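Local atomic coordinates of 2-C-methyl-D-erythritol 4-phosphate cytidylyltransferase (Neisseria gonorrhoeae, PDB entry 1VGW), a protein that probably catalyses transfer of the cytidylyl group of CTP to 2-C-methyl-D-erythritol 4-phosphate, releasing diphosphate, in the DXP pathway to isoprenoids. Residues L213-T216 against D220-I223; K26-V29 against K34-L37; Q82-T87 against V109-R114; E45-V50 against L117-L122. All coordinates share one frame; numbering follows the deposited sequence.

Contact 1: L213-T216 against D220-I223; sequences LKLT and DAYI
L215 and D220 mark the closest passage of the two backbones, CA to CA 5.3 Å, where the loop 213-216 swings into helix 218-228 near the C-terminal end of this GT-A-type nucleotidyltransferase fold. This junction is a worked example of a helix whose first turn reaches back to grip the chain that leads into it. D220, in that first turn, points its carboxylate at the loop, and T216 clasps one of its oxygens twice. With OG1 of T216 standing between its own backbone N and carbonyl carbon (chi1 60°), hydroxyl and amide converge: T216 OG1 donates to D220 OD1 at 2.7 Å, nearly in line with its C-O bond, while T216 N donates to D220 OD1 from the anti side at 3.1 Å, tilted 20° from the carboxylate plane. Q217 N adds a weak bond to the same oxygen. The CA-CB bond of K214, predicted to position the MEP substrate, is directed away from the helix. Apolar contact flanks the clasp. L215 lays both methyls against A221, with CD1 3.9 Å from A221 CB. L213 meets I223 at about a right angle, its CD2 touching I223 CG2 at 4.1 Å.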
loop_
_atom_site.group_PDB
_atom_site.type_symbol
_atom_site.label_atom_id
_atom_site.label_comp_id
_atom_site.label_asym_id
_atom_site.label_seq_id
_atom_site.Cartn_x
_atom_site.Cartn_y
_atom_site.Cartn_z
ATOM N N LEU B 213 -2.697 -8.135 0.600
ATOM C CA LEU B 213 -3.403 -7.040 1.245
ATOM C C LEU B 213 -4.507 -7.533 2.149
ATOM O O LEU B 213 -4.952 -8.656 2.033
ATOM C CB LEU B 213 -3.927 -6.042 0.239
ATOM C CG LEU B 213 -4.734 -6.509 -0.958
ATOM C CD1 LEU B 213 -5.778 -7.545 -0.615
ATOM C CD2 LEU B 213 -5.377 -5.282 -1.634
ATOM N N LYS B 214 -4.980 -6.677 3.020
ATOM C CA LYS B 214 -6.049 -7.031 3.956
ATOM C C LYS B 214 -7.387 -6.503 3.469
ATOM O O LYS B 214 -7.424 -5.431 2.855
ATOM C CB LYS B 214 -5.683 -6.368 5.304
ATOM C CG LYS B 214 -6.354 -6.977 6.509
ATOM C CD LYS B 214 -6.135 -6.113 7.757
ATOM C CE LYS B 214 -6.687 -6.826 8.973
ATOM N NZ LYS B 214 -6.949 -5.923 10.124
ATOM N N LEU B 215 -8.468 -7.208 3.715
ATOM C CA LEU B 215 -9.805 -6.816 3.344
ATOM C C LEU B 215 -10.449 -5.987 4.462
ATOM O O LEU B 215 -10.939 -6.555 5.435
ATOM C CB LEU B 215 -10.671 -8.026 2.984
ATOM C CG LEU B 215 -12.131 -7.766 2.581
ATOM C CD1 LEU B 215 -12.340 -6.339 2.086
ATOM C CD2 LEU B 215 -12.594 -8.722 1.484
ATOM N N THR B 216 -10.401 -4.657 4.323
ATOM C CA THR B 216 -10.938 -3.732 5.300
ATOM C C THR B 216 -11.950 -2.719 4.754
ATOM O O THR B 216 -12.638 -2.088 5.583
ATOM C CB THR B 216 -9.808 -2.897 5.961
ATOM O OG1 THR B 216 -9.162 -2.179 4.900
ATOM C CG2 THR B 216 -8.811 -3.769 6.688
ATOM N N ASP B 220 -10.680 -2.657 -1.352
ATOM C CA ASP B 220 -9.953 -3.876 -1.097
ATOM C C ASP B 220 -10.693 -5.120 -1.596
ATOM O O ASP B 220 -10.062 -6.017 -2.165
ATOM C CB ASP B 220 -9.714 -4.042 0.412
ATOM C CG ASP B 220 -9.077 -2.850 1.072
ATOM O OD1 ASP B 220 -9.374 -2.602 2.268
ATOM O OD2 ASP B 220 -8.278 -2.152 0.427
ATOM N N ALA B 221 -12.000 -5.171 -1.355
ATOM C CA ALA B 221 -12.839 -6.299 -1.748
ATOM C C ALA B 221 -12.852 -6.515 -3.258
ATOM O O ALA B 221 -12.749 -7.634 -3.757
ATOM C CB ALA B 221 -14.266 -6.102 -1.252
ATOM N N TYR B 222 -12.925 -5.391 -3.981
ATOM C CA TYR B 222 -12.915 -5.463 -5.434
ATOM C C TYR B 222 -11.600 -6.075 -5.891
ATOM O O TYR B 222 -11.572 -6.992 -6.720
ATOM C CB TYR B 222 -13.142 -4.089 -6.055
ATOM C CG TYR B 222 -12.968 -4.056 -7.559
ATOM C CD1 TYR B 222 -12.254 -3.041 -8.172
ATOM C CD2 TYR B 222 -13.522 -5.048 -8.361
ATOM C CE1 TYR B 222 -12.108 -3.004 -9.549
ATOM C CE2 TYR B 222 -13.375 -5.033 -9.732
ATOM C CZ TYR B 222 -12.666 -4.001 -10.319
ATOM O OH TYR B 222 -12.517 -3.993 -11.691
ATOM N N ILE B 223 -10.508 -5.601 -5.290
ATOM C CA ILE B 223 -9.181 -6.126 -5.636
ATOM C C ILE B 223 -9.011 -7.563 -5.182
ATOM O O ILE B 223 -8.418 -8.407 -5.882
ATOM C CB ILE B 223 -8.064 -5.230 -5.054
ATOM C CG1 ILE B 223 -8.253 -3.775 -5.535
ATOM C CG2 ILE B 223 -6.702 -5.741 -5.513
ATOM C CD1 ILE B 223 -7.136 -2.838 -5.147
#

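Contact 2: K26-V29 against K34-L37; sequences KQYV and KTVL
Q27 and V36, whose CA atoms lie 4.8 Å apart, join the loop 26-29 to the start of helix 36-45, and the polar core of the junction is a single carbonyl. Q27 O accepts from L37 N at 2.8 Å; the amide lies in the carbonyl plane at a C=O...N angle of 154°, so the first turn of the helix is pinned to the chain that precedes it. T35 occupies the N-cap, and its OG1, which caps a backbone N just beyond L37, is also hydrogen-bonded to E38 OE2.

Van der Waals packing closes round this bond. V36 presses on the loop backbone, its CB only 3.0 Å from Q27 O, a tight fit, and its CG2 3.3 Å from V29 O. That methyl also meets V29 CB. T35 and Y28 run side by side in the same direction; with T35 CG2 anti to its carbonyl carbon, the methyl settles 3.5 Å from Y28 O and beside Y28 CB.

Flat-group packing is supplied from within the loop: Q27 CG sits 3.8 Å above the Y28 ring plane, over the ring centre. Further out, the ring meets F63 edge-to-face, and Y28 OH is hydrogen-bonded to D61.

The loop 26-29, which carries K26, a predicted transition-state stabiliser, is tied to three parts of the fold: Q27 NE2 bonds to A13 O just past strand 7-12, Y28 leans on the start of helix 63-70 and the loop before it, and Q27, with V36 of the helix, packs on A112 and C115 in the loop between strand 106-109 and helix 119-129.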
loop_
_atom_site.group_PDB
_atom_site.type_symbol
_atom_site.label_atom_id
_atom_site.label_comp_id
_atom_site.label_asym_id
_atom_site.label_seq_id
_atom_site.Cartn_x
_atom_site.Cartn_y
_atom_site.Cartn_z
ATOM N N LYS B 26 -15.631 -7.986 7.066
ATOM C CA LYS B 26 -15.629 -9.221 7.833
ATOM C C LYS B 26 -14.810 -10.288 7.100
ATOM O O LYS B 26 -14.317 -10.074 6.000
ATOM C CB LYS B 26 -17.033 -9.756 8.088
ATOM C CG LYS B 26 -17.851 -8.944 9.085
ATOM C CD LYS B 26 -19.281 -9.467 9.157
ATOM C CE LYS B 26 -20.157 -8.559 10.005
ATOM N NZ LYS B 26 -21.539 -9.103 10.155
ATOM N N GLN B 27 -14.692 -11.431 7.746
ATOM C CA GLN B 27 -13.952 -12.575 7.241
ATOM C C GLN B 27 -14.910 -13.630 6.690
ATOM O O GLN B 27 -14.492 -14.679 6.208
ATOM C CB GLN B 27 -13.148 -13.181 8.404
ATOM C CG GLN B 27 -14.068 -13.821 9.442
ATOM C CD GLN B 27 -13.805 -13.267 10.825
ATOM O OE1 GLN B 27 -13.663 -12.051 10.969
ATOM N NE2 GLN B 27 -13.748 -14.139 11.822
ATOM N N TYR B 28 -16.203 -13.295 6.723
ATOM C CA TYR B 28 -17.249 -14.171 6.215
ATOM C C TYR B 28 -17.866 -13.606 4.937
ATOM O O TYR B 28 -18.874 -14.111 4.461
ATOM C CB TYR B 28 -18.298 -14.461 7.255
ATOM C CG TYR B 28 -17.823 -15.165 8.500
ATOM C CD1 TYR B 28 -18.298 -14.792 9.748
ATOM C CD2 TYR B 28 -16.923 -16.219 8.458
ATOM C CE1 TYR B 28 -17.900 -15.437 10.899
ATOM C CE2 TYR B 28 -16.502 -16.870 9.607
ATOM C CZ TYR B 28 -16.995 -16.482 10.829
ATOM O OH TYR B 28 -16.585 -17.106 11.990
ATOM N N VAL B 29 -17.220 -12.595 4.370
ATOM C CA VAL B 29 -17.678 -11.973 3.122
ATOM C C VAL B 29 -17.511 -12.963 1.977
ATOM O O VAL B 29 -16.384 -13.219 1.543
ATOM C CB VAL B 29 -16.860 -10.696 2.838
ATOM C CG1 VAL B 29 -16.990 -10.232 1.390
ATOM C CG2 VAL B 29 -17.380 -9.552 3.743
ATOM N N LYS B 34 -16.633 -19.632 -1.223
ATOM C CA LYS B 34 -16.082 -19.800 0.120
ATOM C C LYS B 34 -16.020 -18.483 0.884
ATOM O O LYS B 34 -15.920 -17.413 0.290
ATOM C CB LYS B 34 -14.620 -20.313 -0.003
ATOM C CG LYS B 34 -14.458 -21.732 -0.468
ATOM C CD LYS B 34 -13.384 -21.894 -1.529
ATOM C CE LYS B 34 -12.030 -21.417 -1.045
ATOM N NZ LYS B 34 -10.933 -21.648 -2.033
ATOM N N THR B 35 -16.056 -18.542 2.210
ATOM C CA THR B 35 -15.892 -17.334 3.007
ATOM C C THR B 35 -14.410 -16.919 2.939
ATOM O O THR B 35 -13.583 -17.680 2.433
ATOM C CB THR B 35 -16.297 -17.533 4.470
ATOM O OG1 THR B 35 -15.816 -18.802 4.955
ATOM C CG2 THR B 35 -17.813 -17.486 4.621
ATOM N N VAL B 36 -14.104 -15.718 3.421
ATOM C CA VAL B 36 -12.721 -15.221 3.454
ATOM C C VAL B 36 -11.898 -16.171 4.344
ATOM O O VAL B 36 -10.852 -16.645 3.964
ATOM C CB VAL B 36 -12.617 -13.802 4.022
ATOM C CG1 VAL B 36 -11.252 -13.172 3.779
ATOM C CG2 VAL B 36 -13.717 -12.903 3.461
ATOM N N LEU B 37 -12.444 -16.519 5.506
ATOM C CA LEU B 37 -11.785 -17.427 6.406
ATOM C C LEU B 37 -11.443 -18.764 5.748
ATOM O O LEU B 37 -10.263 -19.128 5.706
ATOM C CB LEU B 37 -12.569 -17.685 7.698
ATOM C CG LEU B 37 -11.710 -18.416 8.763
ATOM C CD1 LEU B 37 -10.442 -17.611 9.031
ATOM C CD2 LEU B 37 -12.481 -18.580 10.059
#

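Contact 3: Q82-T87 against V109-R114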
loop_
_atom_site.group_PDB
_atom_site.type_symbol
_atom_site.label_atom_id
_atom_site.label_comp_id
_atom_site.label_asym_id
_atom_site.label_seq_id
_atom_site.Cartn_x
_atom_site.Cartn_y
_atom_site.Cartn_z
ATOM N N GLN B 82 -11.533 -10.217 24.320
ATOM C CA GLN B 82 -12.333 -9.029 24.061
ATOM C C GLN B 82 -11.633 -8.166 23.020
ATOM O O GLN B 82 -12.221 -7.205 22.523
ATOM C CB GLN B 82 -12.655 -8.265 25.338
ATOM C CG GLN B 82 -13.641 -9.003 26.241
ATOM C CD GLN B 82 -13.669 -8.517 27.663
ATOM O OE1 GLN B 82 -14.679 -8.670 28.380
ATOM N NE2 GLN B 82 -12.582 -7.923 28.141
ATOM N N THR B 83 -10.362 -8.469 22.743
ATOM C CA THR B 83 -9.571 -7.813 21.735
ATOM C C THR B 83 -8.640 -8.825 21.027
ATOM O O THR B 83 -8.376 -9.897 21.553
ATOM C CB THR B 83 -8.679 -6.681 22.241
ATOM O OG1 THR B 83 -7.662 -7.237 23.075
ATOM C CG2 THR B 83 -9.440 -5.576 22.937
ATOM N N ARG B 84 -8.105 -8.449 19.869
ATOM C CA ARG B 84 -7.177 -9.293 19.125
ATOM C C ARG B 84 -5.981 -9.671 20.021
ATOM O O ARG B 84 -5.629 -10.860 20.115
ATOM C CB ARG B 84 -6.685 -8.606 17.867
ATOM C CG ARG B 84 -6.213 -9.505 16.726
ATOM C CD ARG B 84 -5.484 -8.747 15.654
ATOM N NE ARG B 84 -4.798 -9.539 14.635
ATOM C CZ ARG B 84 -3.577 -10.055 14.686
ATOM N NH1 ARG B 84 -3.056 -10.748 13.670
ATOM N NH2 ARG B 84 -2.833 -9.933 15.772
ATOM N N ALA B 85 -5.468 -8.714 20.787
ATOM C CA ALA B 85 -4.313 -8.975 21.640
ATOM C C ALA B 85 -4.611 -10.063 22.658
ATOM O O ALA B 85 -3.837 -11.024 22.845
ATOM C CB ALA B 85 -3.814 -7.712 22.277
ATOM N N GLU B 86 -5.790 -10.010 23.263
ATOM C CA GLU B 86 -6.198 -11.013 24.217
ATOM C C GLU B 86 -6.447 -12.376 23.608
ATOM O O GLU B 86 -6.190 -13.400 24.251
ATOM C CB GLU B 86 -7.418 -10.540 25.028
ATOM C CG GLU B 86 -7.413 -11.224 26.403
ATOM C CD GLU B 86 -8.712 -11.121 27.167
ATOM O OE1 GLU B 86 -9.463 -10.128 26.997
ATOM O OE2 GLU B 86 -8.977 -12.056 27.967
ATOM N N THR B 87 -6.973 -12.443 22.372
ATOM C CA THR B 87 -7.209 -13.750 21.742
ATOM C C THR B 87 -5.908 -14.376 21.303
ATOM O O THR B 87 -5.682 -15.583 21.517
ATOM C CB THR B 87 -8.322 -13.798 20.723
ATOM O OG1 THR B 87 -7.946 -14.277 19.425
ATOM C CG2 THR B 87 -9.115 -12.520 20.580
ATOM N N VAL B 109 1.454 -16.145 13.314
ATOM C CA VAL B 109 0.230 -15.388 13.601
ATOM C C VAL B 109 -0.269 -14.632 12.364
ATOM O O VAL B 109 0.378 -13.743 11.847
ATOM C CB VAL B 109 0.359 -14.459 14.803
ATOM C CG1 VAL B 109 -0.992 -13.951 15.358
ATOM C CG2 VAL B 109 1.054 -15.140 16.011
ATOM N N HIS B 110 -1.413 -15.057 11.805
ATOM C CA HIS B 110 -1.912 -14.458 10.561
ATOM C C HIS B 110 -3.309 -13.840 10.668
ATOM O O HIS B 110 -4.163 -14.451 11.289
ATOM C CB HIS B 110 -1.993 -15.526 9.464
ATOM C CG HIS B 110 -2.194 -14.990 8.088
ATOM N ND1 HIS B 110 -1.266 -14.209 7.444
ATOM C CD2 HIS B 110 -3.227 -15.131 7.218
ATOM C CE1 HIS B 110 -1.720 -13.879 6.221
ATOM N NE2 HIS B 110 -2.903 -14.444 6.078
ATOM N N ASP B 111 -3.497 -12.680 10.051
ATOM C CA ASP B 111 -4.845 -12.015 10.053
ATOM C C ASP B 111 -5.898 -12.845 9.290
ATOM O O ASP B 111 -5.623 -13.302 8.182
ATOM C CB ASP B 111 -4.708 -10.701 9.300
ATOM C CG ASP B 111 -4.004 -9.589 10.029
ATOM O OD1 ASP B 111 -3.263 -8.843 9.347
ATOM O OD2 ASP B 111 -4.156 -9.440 11.243
ATOM N N ALA B 112 -7.068 -13.063 9.828
ATOM C CA ALA B 112 -8.185 -13.743 9.190
ATOM C C ALA B 112 -8.643 -13.106 7.878
ATOM O O ALA B 112 -9.216 -13.764 6.997
ATOM C CB ALA B 112 -9.416 -13.690 10.135
ATOM N N ALA B 113 -8.403 -11.818 7.656
ATOM C CA ALA B 113 -8.781 -11.165 6.438
ATOM C C ALA B 113 -7.696 -11.048 5.398
ATOM O O ALA B 113 -7.963 -10.325 4.412
ATOM C CB ALA B 113 -9.353 -9.770 6.729
ATOM N N ARG B 114 -6.520 -11.600 5.560
ATOM C CA ARG B 114 -5.478 -11.492 4.503
ATOM C C ARG B 114 -5.540 -12.837 3.757
ATOM O O ARG B 114 -4.744 -13.761 3.961
ATOM C CB ARG B 114 -4.120 -11.163 5.037
ATOM C CG ARG B 114 -3.814 -9.754 5.488
ATOM C CD ARG B 114 -2.366 -9.543 5.901
ATOM N NE ARG B 114 -2.167 -8.355 6.717
ATOM C CZ ARG B 114 -1.780 -7.160 6.260
ATOM N NH1 ARG B 114 -1.535 -6.943 4.976
ATOM N NH2 ARG B 114 -1.596 -6.145 7.101
HETATM O O HOH W 1 -0.088 -11.233 13.180
#
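R84 and D111 meet at about a right angle, the guanidinium and carboxylate planes turned 74° against each other. The arginine leaves the first turn of helix 84-98 with CG anti to its backbone N (chi1 -155°) and its chain extended from CG to NE, which carries the head group across to the loop after strand 106-109. There R84 NH1 forms a salt bridge to D111 OD2 at 3.0 Å, but the approach is oblique and the hydrogen bond weak, its N-H...O angle 129°. NH1 also donates a hydrogen bond to a water 3.0 Å away, which in turn donates to V109 O, and V109 CG1 lies alongside. R84 NH2 forms a second salt bridge, to E192.

R114 addresses the same carboxylate quite differently. Its NE lies 2.9 Å from D111 OD1 and uses that oxygen's anti lone pair, with the oxygen close to the guanidinium plane. A type I turn from D111 to R114 brings the two side chains together. The turn is also spanned by H110: NE2 donates to R114 O at 2.9 Å, with that oxygen close to the ring plane. R114 also bonds to N212 O through NH1 and to D144 of the second subunit through NH2.

The chemistry is that of a carboxylate shared by two arginines, one at each oxygen. R114 supplies the straighter, in-plane bond, which is consistent with its holding the rotation of D111, next to the predicted substrate-positioning K214.

Contact 4: E45-V50 against L117-L122; sequences ERHEAV and LPSEAL
H47 and S119 bring the two backbones nearest, their CA atoms 7.4 Å apart, in the Rossmann-like alpha/beta part of the fold, where a type I turn faces the beginning of a helix. The turn runs from H47 to V50, closed by V50 N donating to H47 O, and links helix 36-45 to strand 52-56. On the other side P118 stands at the N-cap of helix 119-129. The backbones are too far apart to meet directly, so the imidazole of H47 bridges between them.

The first torsion of H47 (chi1 -156°) swings the ring to the far side of CB from the backbone N, toward the helix, and L122 slides past it in the opposite direction. L122 CD2 covers one face as a CH-pi contact, 3.7 Å from the ring centroid and 25° off the normal. The methyl is displaced toward the rim, nearest ND1 and CG. The same CD2 reaches V50 CG2 at 4.5 Å, a loose contact, and L122 also packs on F44 of helix 36-45, so this leucine touches both the turn and helix 36-45.

The ring's edge serves polar partners. S119 OG comes in near the ring plane, 3.4 Å from H47 ND1. Between hydroxyl and imidazole a water completes the link: it lies in the ring plane, 2.9 Å from H47 ND1 and 3.2 Å from S119 OG.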
loop_
_atom_site.group_PDB
_atom_site.type_symbol
_atom_site.label_atom_id
_atom_site.label_comp_id
_atom_site.label_asym_id
_atom_site.label_seq_id
_atom_site.Cartn_x
_atom_site.Cartn_y
_atom_site.Cartn_z
ATOM N N GLU B 45 -3.487 -25.212 5.013
ATOM C CA GLU B 45 -3.755 -26.631 4.918
ATOM C C GLU B 45 -3.128 -27.272 3.699
ATOM O O GLU B 45 -2.712 -28.444 3.800
ATOM C CB GLU B 45 -5.233 -26.958 5.032
ATOM C CG GLU B 45 -5.746 -26.630 6.462
ATOM C CD GLU B 45 -5.557 -27.848 7.359
ATOM O OE1 GLU B 45 -4.958 -27.733 8.446
ATOM O OE2 GLU B 45 -6.033 -28.936 6.955
ATOM N N ARG B 46 -2.896 -26.535 2.618
ATOM C CA ARG B 46 -2.239 -27.113 1.456
ATOM C C ARG B 46 -0.741 -26.908 1.428
ATOM O O ARG B 46 -0.063 -27.288 0.448
ATOM C CB ARG B 46 -2.868 -26.561 0.165
ATOM C CG ARG B 46 -2.175 -25.375 -0.452
ATOM C CD ARG B 46 -2.680 -25.110 -1.889
ATOM N NE ARG B 46 -3.773 -24.135 -1.862
ATOM C CZ ARG B 46 -4.977 -24.324 -1.351
ATOM N NH1 ARG B 46 -5.322 -25.491 -0.798
ATOM N NH2 ARG B 46 -5.860 -23.337 -1.338
ATOM N N HIS B 47 -0.167 -26.239 2.406
ATOM C CA HIS B 47 1.264 -25.949 2.416
ATOM C C HIS B 47 2.027 -27.015 3.169
ATOM O O HIS B 47 1.822 -27.231 4.373
ATOM C CB HIS B 47 1.490 -24.566 3.053
ATOM C CG HIS B 47 2.783 -23.961 2.607
ATOM N ND1 HIS B 47 2.832 -23.022 1.593
ATOM C CD2 HIS B 47 4.048 -24.182 3.001
ATOM C CE1 HIS B 47 4.098 -22.694 1.372
ATOM N NE2 HIS B 47 4.855 -23.386 2.218
ATOM N N GLU B 48 2.930 -27.682 2.475
ATOM C CA GLU B 48 3.672 -28.805 3.009
ATOM C C GLU B 48 4.417 -28.588 4.310
ATOM O O GLU B 48 4.375 -29.454 5.200
ATOM C CB GLU B 48 4.618 -29.351 1.915
ATOM C CG GLU B 48 3.882 -29.632 0.616
ATOM C CD GLU B 48 4.748 -30.331 -0.419
ATOM O OE1 GLU B 48 4.620 -31.574 -0.546
ATOM O OE2 GLU B 48 5.547 -29.659 -1.111
ATOM N N ALA B 49 5.014 -27.417 4.509
ATOM C CA ALA B 49 5.795 -27.133 5.688
ATOM C C ALA B 49 5.010 -26.782 6.922
ATOM O O ALA B 49 5.648 -26.591 7.970
ATOM C CB ALA B 49 6.773 -25.971 5.378
ATOM N N VAL B 50 3.701 -26.644 6.854
ATOM C CA VAL B 50 2.888 -26.264 8.020
ATOM C C VAL B 50 2.384 -27.547 8.623
ATOM O O VAL B 50 1.891 -28.385 7.878
ATOM C CB VAL B 50 1.743 -25.324 7.598
ATOM C CG1 VAL B 50 0.715 -25.048 8.696
ATOM C CG2 VAL B 50 2.350 -24.000 7.146
ATOM N N LEU B 117 -2.546 -14.267 0.540
ATOM C CA LEU B 117 -1.134 -14.477 0.833
ATOM C C LEU B 117 -0.537 -15.504 -0.122
ATOM O O LEU B 117 -0.894 -16.681 -0.035
ATOM C CB LEU B 117 -1.051 -15.039 2.280
ATOM C CG LEU B 117 0.312 -15.668 2.649
ATOM C CD1 LEU B 117 1.360 -14.580 2.768
ATOM C CD2 LEU B 117 0.212 -16.561 3.866
ATOM N N PRO B 118 0.354 -15.114 -1.008
ATOM C CA PRO B 118 0.968 -16.018 -1.939
ATOM C C PRO B 118 1.731 -17.147 -1.265
ATOM O O PRO B 118 2.716 -16.983 -0.532
ATOM C CB PRO B 118 1.977 -15.184 -2.718
ATOM C CG PRO B 118 1.960 -13.846 -2.152
ATOM C CD PRO B 118 0.825 -13.726 -1.184
ATOM N N SER B 119 1.465 -18.370 -1.734
ATOM C CA SER B 119 2.174 -19.540 -1.253
ATOM C C SER B 119 3.684 -19.370 -1.255
ATOM O O SER B 119 4.400 -19.819 -0.366
ATOM C CB SER B 119 1.811 -20.726 -2.186
ATOM O OG SER B 119 2.204 -21.901 -1.508
ATOM N N GLU B 120 4.234 -18.721 -2.275
ATOM C CA GLU B 120 5.661 -18.480 -2.351
ATOM C C GLU B 120 6.159 -17.601 -1.199
ATOM O O GLU B 120 7.280 -17.781 -0.696
ATOM C CB GLU B 120 5.982 -17.809 -3.700
ATOM C CG GLU B 120 7.331 -18.197 -4.260
ATOM C CD GLU B 120 7.592 -17.725 -5.677
ATOM O OE1 GLU B 120 8.794 -17.579 -6.053
ATOM O OE2 GLU B 120 6.626 -17.520 -6.454
ATOM N N ALA B 121 5.307 -16.660 -0.774
ATOM C CA ALA B 121 5.638 -15.731 0.298
ATOM C C ALA B 121 5.717 -16.462 1.644
ATOM O O ALA B 121 6.531 -16.162 2.502
ATOM C CB ALA B 121 4.638 -14.585 0.366
ATOM N N LEU B 122 4.835 -17.448 1.804
ATOM C CA LEU B 122 4.785 -18.262 3.012
ATOM C C LEU B 122 6.069 -19.092 3.128
ATOM O O LEU B 122 6.677 -19.108 4.216
ATOM C CB LEU B 122 3.555 -19.131 3.029
ATOM C CG LEU B 122 3.246 -20.028 4.193
ATOM C CD1 LEU B 122 3.176 -19.294 5.518
ATOM C CD2 LEU B 122 1.955 -20.817 3.990
HETATM O O HOH W 2 0.062 -22.636 0.736
#

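How the contacts relate
Contact 3 is the hub, touching each of the other three. Its turn at A113 is joined to contact 1 by a probable hydrogen bond, L215 N to A113 O, 3.2 Å, while K214 CE lies 4.0 Å from D111 OD1. Contact 2 packs on the same turn, V36 CG1 being 3.9 Å from A112 O. Contacts 1 and 2 do not touch, their nearest atoms about 5 Å apart, yet they carry the predicted active-site lysines K214 and K26; the L215 side chain lies about 8 Å from that of K26. Contact 4 lies away from these sites, about 19 Å from contact 3 between centres, and meets it through H110 CE1 and L117 CD2, 4.1 Å apart.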